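Local coordinates for DUF3247 family protein (Xanthomonas campestris pv. campestris, PDB 2E12), which is of unknown function but adopts a novel variant of the Sm-like motif and so may, as in Sm and Lsm proteins, act in RNA-related processes, at residues A[31-36]-A[67-72]; A[49-54]-A[81-86]; A[53-56]-A[60-63]. All coordinates share one frame; numbering follows the deposited sequence.

The three contacts show how a small, strongly bent beta fold is held at successive levels. Interaction 1 packs strand 30-35 of one sheet onto strand 61-70 of the other. About 13 Å away, centre to centre, interaction 2 joins segment 49-54, on outer strand 44-55 of the second sheet, to the end of outer strand 79-82 and the 3-10 turn after it; the two meet directly, through Ile33 CG2 and Ile86 CG1 at 3.7 Å and through a salt bridge between Asp36 OD2 and Arg85 NH2 at 2.9 Å. Interaction 3 zips the far end of hairpin 44-55/61-70 and shares Thr53 and Tyr54 with interaction 2, their centres about 11 Å apart. Interactions 1 and 3 lie on opposite sides of the chain's centre.

Interaction 1. Residues A[31-36]-A[67-72]; sequences VRIELD and LRIDHL
Ile33 and Leu67 meet tip to tip in the interior of the protein, the methyl CD1 of Ile33 lying 3.7 Å from CD2 of Leu67. The same Ile33 methyl also approaches Ile69, with CD1 of Ile33 at 4.3 Å from CD1 of Ile69, so a single terminal carbon faces both inward-pointing residues of the other strand. The torsions of Ile33 explain this: CG1 stands opposite the carbonyl carbon (chi1 -54°) and the chain then runs on extended, carrying CD1 out toward the other strand. In Leu67 it is the backbone N that CG faces away from, and its CD2 branch does the touching. No hydrogen bond crosses between the two segments; the contact is apolar and small, made by methyl ends alone.

It joins two three-stranded antiparallel sheets across the hydrophobic core, consistent with an Sm-like fold in the SH3 clan. Strand 30-35 is the middle strand of one sheet and strand 61-70 of the other. Leu67 also packs on Leu25, Val45 and Pro49, while Ile86 touches both Ile33 and Leu67, and Ile41 touches both Ile33 and Ile69.

A side-chain salt bridge lies within 67-72, on the face of that strand turned away from Ile33. Arg68 grips Asp70 side-on: NE of Arg68 donates to OD1 of Asp70 at 2.8 Å, almost straight (171°), in the guanidinium plane and toward the syn lone pair. The second bond of this salt bridge, from NH2 of Arg68 to OD2 of Asp70, is equally short at 2.8 Å but more bent (136°) and tilted from both planes. Two bonds to two oxygens restrain the rotation of the guanidinium, and both residues additionally rest against Ala46 of strand 44-55.

Interaction 2. Residues A[49-54]-A[81-86]; sequences PTIQTY and IWMDRI
Trp82 sets the edge of its six-membered ring over one face of Tyr54, a T-shaped pair with planes at 83° and centroids 5.4 Å apart. The corner that touches is CZ3 of Trp82, 4.0 Å from CZ of Tyr54 and lying above the phenol ring toward its rim rather than over the centre. Beyond the ring, the hydroxyl of Tyr54 is hydrogen-bonded to Gln66 of the intervening strand 61-70, which anchors the far end of the ring.

A second cluster forms round Met83. Its thioether crosses Pro49 at about a right angle: SD of Met83 lies 3.6 Å from CB of Pro49, and CE of Met83 comes within 3.7 Å of CG of Pro49. The bend at chi3 (84°) folds the methyl back against the proline ring; CE of Met83 also reaches CD1 of Ile51, more loosely, at 4.3 Å. Val22 of helix 12-23 covers both Met83 and Ile51.

The ring pair spans the outer strands 44-55 and 79-82 of a three-stranded antiparallel sheet, while Met83, from the 3-10 turn that follows, packs on Pro49 and Ile51 under the N-terminal helix, consistent with the bent sheet and short 3-10 turn of Sm-like folds.

Interaction 3. Residues A[53-56]-A[60-63]; sequences TYRD and REGS
With chi1 at 52°, CG of Asp56 sits between its own backbone N and carbonyl carbon, and from there OD1 of Asp56 accepts the backbone N-H of Arg60 at 2.8 Å (162°). The amide arrives from above the carboxylate plane. Meanwhile N of Asp56 donates to O of Arg60 at 3.1 Å, so two bonds tie these residues across the mouth of the turn. The Arg60 chain runs extended from CG to NE, its CB 3.5 Å from OD1 of Asp56; its guanidinium goes on to Gln58 instead of pairing with this carboxylate.

Farther from the turn, Tyr54 and Gly62 form an antiparallel hydrogen-bonded pair: N of Tyr54 to O of Gly62 is 3.0 Å, and N of Gly62 to O of Tyr54 is 3.1 Å. The flanking non-hydrogen-bonded pairs are Thr53 with Ser63 and Arg55 with Glu61. On the face bearing those four residues, CG of Arg55 lies 3.9 Å from CG of Glu61. Their charged ends come near, with NE of Arg55 4.1 Å from OE1 of Glu61, too far for a salt bridge; Arg55 makes one with Glu59 in the turn.

This is the distal end of beta hairpin 44-55/61-70. The N-terminal residues Lys3 and Ala5 form backbone hydrogen bonds with Arg55 along the outer edge of strand 44-55, and Tyr54, on the other face, packs against Lys3, Ala5 and Val8.

Interaction 1. Residues A[31-36]-A[67-72]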
loop_
_atom_site.group_PDB
_atom_site.type_symbol
_atom_site.label_atom_id
_atom_site.label_comp_id
_atom_site.label_asym_id
_atom_site.label_seq_id
_atom_site.Cartn_x
_atom_site.Cartn_y
_atom_site.Cartn_z
ATOM N N VAL A 31 5.946 3.821 18.180
ATOM C CA VAL A 31 6.743 3.871 16.967
ATOM C C VAL A 31 7.554 5.152 16.862
ATOM O O VAL A 31 7.370 6.090 17.641
ATOM C CB VAL A 31 5.838 3.782 15.722
ATOM C CG1 VAL A 31 5.002 2.514 15.766
ATOM C CG2 VAL A 31 4.929 5.000 15.666
ATOM N N ARG A 32 8.477 5.161 15.912
ATOM C CA ARG A 32 9.295 6.337 15.642
ATOM C C ARG A 32 8.960 6.598 14.185
ATOM O O ARG A 32 8.964 5.670 13.372
ATOM C CB ARG A 32 10.781 6.032 15.794
ATOM C CG ARG A 32 11.630 7.223 16.227
ATOM C CD ARG A 32 12.941 6.740 16.849
ATOM N NE ARG A 32 13.569 5.680 16.062
ATOM C CZ ARG A 32 14.017 5.830 14.818
ATOM N NH1 ARG A 32 13.913 7.003 14.206
ATOM N NH2 ARG A 32 14.559 4.803 14.181
ATOM N N ILE A 33 8.665 7.851 13.864
ATOM C CA ILE A 33 8.268 8.223 12.515
ATOM C C ILE A 33 9.229 9.160 11.801
ATOM O O ILE A 33 9.750 10.091 12.403
ATOM C CB ILE A 33 6.890 8.903 12.561
ATOM C CG1 ILE A 33 5.895 7.981 13.274
ATOM C CG2 ILE A 33 6.416 9.244 11.153
ATOM C CD1 ILE A 33 4.551 8.623 13.553
ATOM N N GLU A 34 9.455 8.902 10.514
ATOM C CA GLU A 34 10.311 9.753 9.694
ATOM C C GLU A 34 9.386 10.633 8.844
ATOM O O GLU A 34 8.529 10.118 8.121
ATOM C CB GLU A 34 11.220 8.920 8.779
ATOM C CG GLU A 34 12.265 8.084 9.513
ATOM C CD GLU A 34 13.341 7.540 8.580
ATOM O OE1 GLU A 34 14.181 6.730 9.032
ATOM O OE2 GLU A 34 13.349 7.930 7.392
ATOM N N LEU A 35 9.568 11.952 8.940
ATOM C CA LEU A 35 8.762 12.938 8.210
ATOM C C LEU A 35 9.542 13.538 7.038
ATOM O O LEU A 35 10.765 13.603 7.082
ATOM C CB LEU A 35 8.334 14.057 9.161
ATOM C CG LEU A 35 7.462 13.653 10.354
ATOM C CD1 LEU A 35 7.473 14.752 11.394
ATOM C CD2 LEU A 35 6.048 13.357 9.883
ATOM N N ASP A 36 8.827 14.007 6.013
ATOM C CA ASP A 36 9.469 14.577 4.818
ATOM C C ASP A 36 10.165 15.933 4.963
ATOM O O ASP A 36 10.650 16.489 3.980
ATOM C CB ASP A 36 8.463 14.638 3.654
ATOM C CG ASP A 36 7.331 15.626 3.893
ATOM O OD1 ASP A 36 7.361 16.351 4.903
ATOM O OD2 ASP A 36 6.406 15.680 3.054
ATOM N N LEU A 67 -3.111 11.971 12.068
ATOM C CA LEU A 67 -2.526 11.113 13.099
ATOM C C LEU A 67 -2.245 11.909 14.368
ATOM O O LEU A 67 -1.729 13.028 14.311
ATOM C CB LEU A 67 -1.212 10.523 12.586
ATOM C CG LEU A 67 -0.311 9.703 13.511
ATOM C CD1 LEU A 67 -0.980 8.395 13.860
ATOM C CD2 LEU A 67 1.014 9.434 12.812
ATOM N N ARG A 68 -2.612 11.325 15.503
ATOM C CA ARG A 68 -2.388 11.929 16.807
ATOM C C ARG A 68 -1.401 11.039 17.559
ATOM O O ARG A 68 -1.591 9.821 17.649
ATOM C CB ARG A 68 -3.696 12.016 17.601
ATOM C CG ARG A 68 -3.542 12.638 18.986
ATOM C CD ARG A 68 -4.832 12.491 19.801
ATOM N NE ARG A 68 -4.567 12.096 21.177
ATOM C CZ ARG A 68 -5.495 11.727 22.052
ATOM N NH1 ARG A 68 -6.782 11.700 21.710
ATOM N NH2 ARG A 68 -5.133 11.351 23.267
ATOM N N ILE A 69 -0.342 11.647 18.080
ATOM C CA ILE A 69 0.676 10.923 18.827
ATOM C C ILE A 69 0.719 11.554 20.211
ATOM O O ILE A 69 0.732 12.775 20.327
ATOM C CB ILE A 69 2.080 11.094 18.184
ATOM C CG1 ILE A 69 2.025 10.715 16.712
ATOM C CG2 ILE A 69 3.117 10.233 18.910
ATOM C CD1 ILE A 69 1.531 9.303 16.487
ATOM N N ASP A 70 0.726 10.729 21.248
ATOM C CA ASP A 70 0.819 11.236 22.604
ATOM C C ASP A 70 2.074 10.635 23.204
ATOM O O ASP A 70 2.688 9.739 22.634
ATOM C CB ASP A 70 -0.344 10.788 23.489
ATOM C CG ASP A 70 -1.694 10.937 22.836
ATOM O OD1 ASP A 70 -1.881 11.828 21.976
ATOM O OD2 ASP A 70 -2.588 10.149 23.211
ATOM N N HIS A 71 2.459 11.139 24.364
ATOM C CA HIS A 71 3.601 10.595 25.075
ATOM C C HIS A 71 3.613 11.059 26.509
ATOM O O HIS A 71 2.564 11.417 27.066
ATOM C CB HIS A 71 4.962 10.911 24.417
ATOM C CG HIS A 71 4.955 12.065 23.461
ATOM N ND1 HIS A 71 4.090 13.133 23.571
ATOM C CD2 HIS A 71 5.744 12.331 22.392
ATOM C CE1 HIS A 71 4.342 14.004 22.611
ATOM N NE2 HIS A 71 5.341 13.540 21.880
ATOM N N LEU A 72 4.794 11.045 27.113
ATOM C CA LEU A 72 4.934 11.463 28.490
ATOM C C LEU A 72 6.142 12.363 28.697
ATOM O O LEU A 72 5.998 13.568 28.933
ATOM C CB LEU A 72 5.052 10.232 29.390
ATOM C CG LEU A 72 5.003 10.466 30.908
ATOM C CD1 LEU A 72 6.340 10.983 31.427
ATOM C CD2 LEU A 72 3.871 11.438 31.223
#

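Interaction 2. Residues A[49-54]-A[81-86]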
loop_
_atom_site.group_PDB
_atom_site.type_symbol
_atom_site.label_atom_id
_atom_site.label_comp_id
_atom_site.label_asym_id
_atom_site.label_seq_id
_atom_site.Cartn_x
_atom_site.Cartn_y
_atom_site.Cartn_z
ATOM N N PRO A 49 -5.352 5.584 12.929
ATOM C CA PRO A 49 -5.839 6.607 11.996
ATOM C C PRO A 49 -6.624 6.008 10.836
ATOM O O PRO A 49 -6.569 4.801 10.593
ATOM C CB PRO A 49 -4.556 7.288 11.541
ATOM C CG PRO A 49 -3.573 6.162 11.538
ATOM C CD PRO A 49 -3.887 5.443 12.835
ATOM N N THR A 50 -7.356 6.860 10.127
ATOM C CA THR A 50 -8.158 6.411 8.994
ATOM C C THR A 50 -7.934 7.335 7.808
ATOM O O THR A 50 -7.721 8.536 7.985
ATOM C CB THR A 50 -9.656 6.436 9.346
ATOM O OG1 THR A 50 -10.065 7.789 9.573
ATOM C CG2 THR A 50 -9.919 5.619 10.604
ATOM N N ILE A 51 -7.963 6.779 6.603
ATOM C CA ILE A 51 -7.788 7.591 5.402
ATOM C C ILE A 51 -9.183 8.052 4.987
ATOM O O ILE A 51 -10.113 7.241 4.929
ATOM C CB ILE A 51 -7.147 6.771 4.253
ATOM C CG1 ILE A 51 -5.792 6.216 4.705
ATOM C CG2 ILE A 51 -6.970 7.646 3.023
ATOM C CD1 ILE A 51 -4.795 7.273 5.167
ATOM N N GLN A 52 -9.333 9.352 4.731
ATOM C CA GLN A 52 -10.627 9.918 4.352
ATOM C C GLN A 52 -10.549 10.891 3.182
ATOM O O GLN A 52 -9.477 11.151 2.633
ATOM C CB GLN A 52 -11.243 10.665 5.535
ATOM C CG GLN A 52 -11.330 9.882 6.826
ATOM C CD GLN A 52 -11.613 10.772 8.021
ATOM O OE1 GLN A 52 -12.534 11.587 7.999
ATOM N NE2 GLN A 52 -10.823 10.617 9.074
ATOM N N THR A 53 -11.710 11.434 2.825
ATOM C CA THR A 53 -11.838 12.413 1.742
ATOM C C THR A 53 -11.928 13.840 2.302
ATOM O O THR A 53 -12.695 14.114 3.233
ATOM C CB THR A 53 -13.104 12.152 0.906
ATOM O OG1 THR A 53 -13.069 10.819 0.377
ATOM C CG2 THR A 53 -13.194 13.152 -0.237
ATOM N N TYR A 54 -11.165 14.753 1.714
ATOM C CA TYR A 54 -11.157 16.156 2.154
ATOM C C TYR A 54 -11.146 17.069 0.933
ATOM O O TYR A 54 -11.102 16.588 -0.194
ATOM C CB TYR A 54 -9.898 16.450 2.980
ATOM C CG TYR A 54 -9.761 15.670 4.274
ATOM C CD1 TYR A 54 -10.427 16.076 5.430
ATOM C CD2 TYR A 54 -8.938 14.546 4.349
ATOM C CE1 TYR A 54 -10.271 15.385 6.628
ATOM C CE2 TYR A 54 -8.778 13.850 5.538
ATOM C CZ TYR A 54 -9.445 14.274 6.674
ATOM O OH TYR A 54 -9.282 13.589 7.856
ATOM N N ILE A 81 -0.611 15.337 13.192
ATOM C CA ILE A 81 0.126 15.508 11.946
ATOM C C ILE A 81 -0.672 14.954 10.773
ATOM O O ILE A 81 -1.434 14.004 10.938
ATOM C CB ILE A 81 1.468 14.753 11.999
ATOM C CG1 ILE A 81 2.337 15.304 13.131
ATOM C CG2 ILE A 81 2.184 14.861 10.661
ATOM C CD1 ILE A 81 3.693 14.624 13.253
ATOM N N TRP A 82 -0.516 15.553 9.598
ATOM C CA TRP A 82 -1.199 15.034 8.422
ATOM C C TRP A 82 -0.275 13.932 7.910
ATOM O O TRP A 82 0.939 14.124 7.812
ATOM C CB TRP A 82 -1.410 16.124 7.366
ATOM C CG TRP A 82 -2.428 17.143 7.782
ATOM C CD1 TRP A 82 -2.194 18.311 8.445
ATOM C CD2 TRP A 82 -3.849 17.048 7.629
ATOM N NE1 TRP A 82 -3.380 18.951 8.717
ATOM C CE2 TRP A 82 -4.413 18.197 8.227
ATOM C CE3 TRP A 82 -4.703 16.101 7.046
ATOM C CZ2 TRP A 82 -5.795 18.427 8.261
ATOM C CZ3 TRP A 82 -6.080 16.328 7.080
ATOM C CH2 TRP A 82 -6.609 17.485 7.685
ATOM N N MET A 83 -0.855 12.776 7.603
ATOM C CA MET A 83 -0.081 11.615 7.174
ATOM C C MET A 83 0.691 11.662 5.854
ATOM O O MET A 83 1.602 10.859 5.658
ATOM C CB MET A 83 -0.978 10.374 7.222
ATOM C CG MET A 83 -1.215 9.878 8.648
ATOM S SD MET A 83 -2.648 8.789 8.834
ATOM C CE MET A 83 -1.944 7.213 8.361
ATOM N N ASP A 84 0.357 12.583 4.954
ATOM C CA ASP A 84 1.096 12.671 3.692
ATOM C C ASP A 84 2.538 13.142 3.916
ATOM O O ASP A 84 3.354 13.153 2.993
ATOM C CB ASP A 84 0.405 13.630 2.715
ATOM C CG ASP A 84 0.175 15.015 3.304
ATOM O OD1 ASP A 84 -0.088 15.953 2.521
ATOM O OD2 ASP A 84 0.247 15.166 4.539
ATOM N N ARG A 85 2.849 13.527 5.146
ATOM C CA ARG A 85 4.186 14.008 5.493
ATOM C C ARG A 85 5.132 12.878 5.924
ATOM O O ARG A 85 6.328 13.104 6.127
ATOM C CB ARG A 85 4.088 15.037 6.622
ATOM C CG ARG A 85 3.058 16.142 6.391
ATOM C CD ARG A 85 3.496 17.165 5.336
ATOM N NE ARG A 85 3.614 16.598 3.993
ATOM C CZ ARG A 85 3.959 17.297 2.915
ATOM N NH1 ARG A 85 4.221 18.593 3.016
ATOM N NH2 ARG A 85 4.044 16.700 1.735
ATOM N N ILE A 86 4.602 11.666 6.056
ATOM C CA ILE A 86 5.403 10.518 6.496
ATOM C C ILE A 86 6.232 9.837 5.423
ATOM O O ILE A 86 5.758 9.605 4.320
ATOM C CB ILE A 86 4.514 9.446 7.160
ATOM C CG1 ILE A 86 3.957 10.012 8.470
ATOM C CG2 ILE A 86 5.315 8.148 7.364
ATOM C CD1 ILE A 86 2.942 9.135 9.173
#

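Interaction 3. Residues A[53-56]-A[60-63]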
loop_
_atom_site.group_PDB
_atom_site.type_symbol
_atom_site.label_atom_id
_atom_site.label_comp_id
_atom_site.label_asym_id
_atom_site.label_seq_id
_atom_site.Cartn_x
_atom_site.Cartn_y
_atom_site.Cartn_z
ATOM N N THR A 53 -11.710 11.434 2.825
ATOM C CA THR A 53 -11.838 12.413 1.742
ATOM C C THR A 53 -11.928 13.840 2.302
ATOM O O THR A 53 -12.695 14.114 3.233
ATOM C CB THR A 53 -13.104 12.152 0.906
ATOM O OG1 THR A 53 -13.069 10.819 0.377
ATOM C CG2 THR A 53 -13.194 13.152 -0.237
ATOM N N TYR A 54 -11.165 14.753 1.714
ATOM C CA TYR A 54 -11.157 16.156 2.154
ATOM C C TYR A 54 -11.146 17.069 0.933
ATOM O O TYR A 54 -11.102 16.588 -0.194
ATOM C CB TYR A 54 -9.898 16.450 2.980
ATOM C CG TYR A 54 -9.761 15.670 4.274
ATOM C CD1 TYR A 54 -10.427 16.076 5.430
ATOM C CD2 TYR A 54 -8.938 14.546 4.349
ATOM C CE1 TYR A 54 -10.271 15.385 6.628
ATOM C CE2 TYR A 54 -8.778 13.850 5.538
ATOM C CZ TYR A 54 -9.445 14.274 6.674
ATOM O OH TYR A 54 -9.282 13.589 7.856
ATOM N N ARG A 55 -11.195 18.378 1.178
ATOM C CA ARG A 55 -11.130 19.410 0.136
ATOM C C ARG A 55 -9.962 20.337 0.453
ATOM O O ARG A 55 -9.717 20.660 1.626
ATOM C CB ARG A 55 -12.367 20.322 0.106
ATOM C CG ARG A 55 -13.617 19.775 -0.515
ATOM C CD ARG A 55 -14.564 20.948 -0.766
ATOM N NE ARG A 55 -15.926 20.533 -1.075
ATOM C CZ ARG A 55 -16.947 21.369 -1.214
ATOM N NH1 ARG A 55 -16.762 22.676 -1.082
ATOM N NH2 ARG A 55 -18.166 20.895 -1.442
ATOM N N ASP A 56 -9.256 20.782 -0.581
ATOM C CA ASP A 56 -8.181 21.740 -0.362
ATOM C C ASP A 56 -8.769 23.134 -0.615
ATOM O O ASP A 56 -9.965 23.272 -0.899
ATOM C CB ASP A 56 -6.978 21.482 -1.281
ATOM C CG ASP A 56 -7.354 21.383 -2.755
ATOM O OD1 ASP A 56 -8.332 22.017 -3.200
ATOM O OD2 ASP A 56 -6.631 20.676 -3.487
ATOM N N ARG A 60 -10.710 21.157 -4.406
ATOM C CA ARG A 60 -10.534 19.848 -5.042
ATOM C C ARG A 60 -10.574 18.734 -3.969
ATOM O O ARG A 60 -9.995 18.891 -2.892
ATOM C CB ARG A 60 -9.186 19.792 -5.794
ATOM C CG ARG A 60 -8.885 20.995 -6.713
ATOM C CD ARG A 60 -7.448 20.902 -7.273
ATOM N NE ARG A 60 -7.082 21.972 -8.213
ATOM C CZ ARG A 60 -7.605 22.121 -9.425
ATOM N NH1 ARG A 60 -8.525 21.270 -9.868
ATOM N NH2 ARG A 60 -7.225 23.134 -10.191
ATOM N N GLU A 61 -11.243 17.619 -4.265
ATOM C CA GLU A 61 -11.364 16.490 -3.323
ATOM C C GLU A 61 -10.305 15.391 -3.507
ATOM O O GLU A 61 -9.931 15.053 -4.636
ATOM C CB GLU A 61 -12.750 15.857 -3.440
ATOM C CG GLU A 61 -13.877 16.777 -3.050
ATOM C CD GLU A 61 -15.186 16.035 -2.837
ATOM O OE1 GLU A 61 -15.991 16.526 -2.023
ATOM O OE2 GLU A 61 -15.410 14.973 -3.472
ATOM N N GLY A 62 -9.844 14.823 -2.395
ATOM C CA GLY A 62 -8.827 13.777 -2.462
ATOM C C GLY A 62 -8.634 13.069 -1.128
ATOM O O GLY A 62 -9.342 13.350 -0.163
ATOM N N SER A 63 -7.670 12.155 -1.062
ATOM C CA SER A 63 -7.434 11.411 0.169
ATOM C C SER A 63 -6.281 11.926 1.018
ATOM O O SER A 63 -5.351 12.550 0.522
ATOM C CB SER A 63 -7.202 9.936 -0.153
ATOM O OG SER A 63 -8.378 9.358 -0.686
#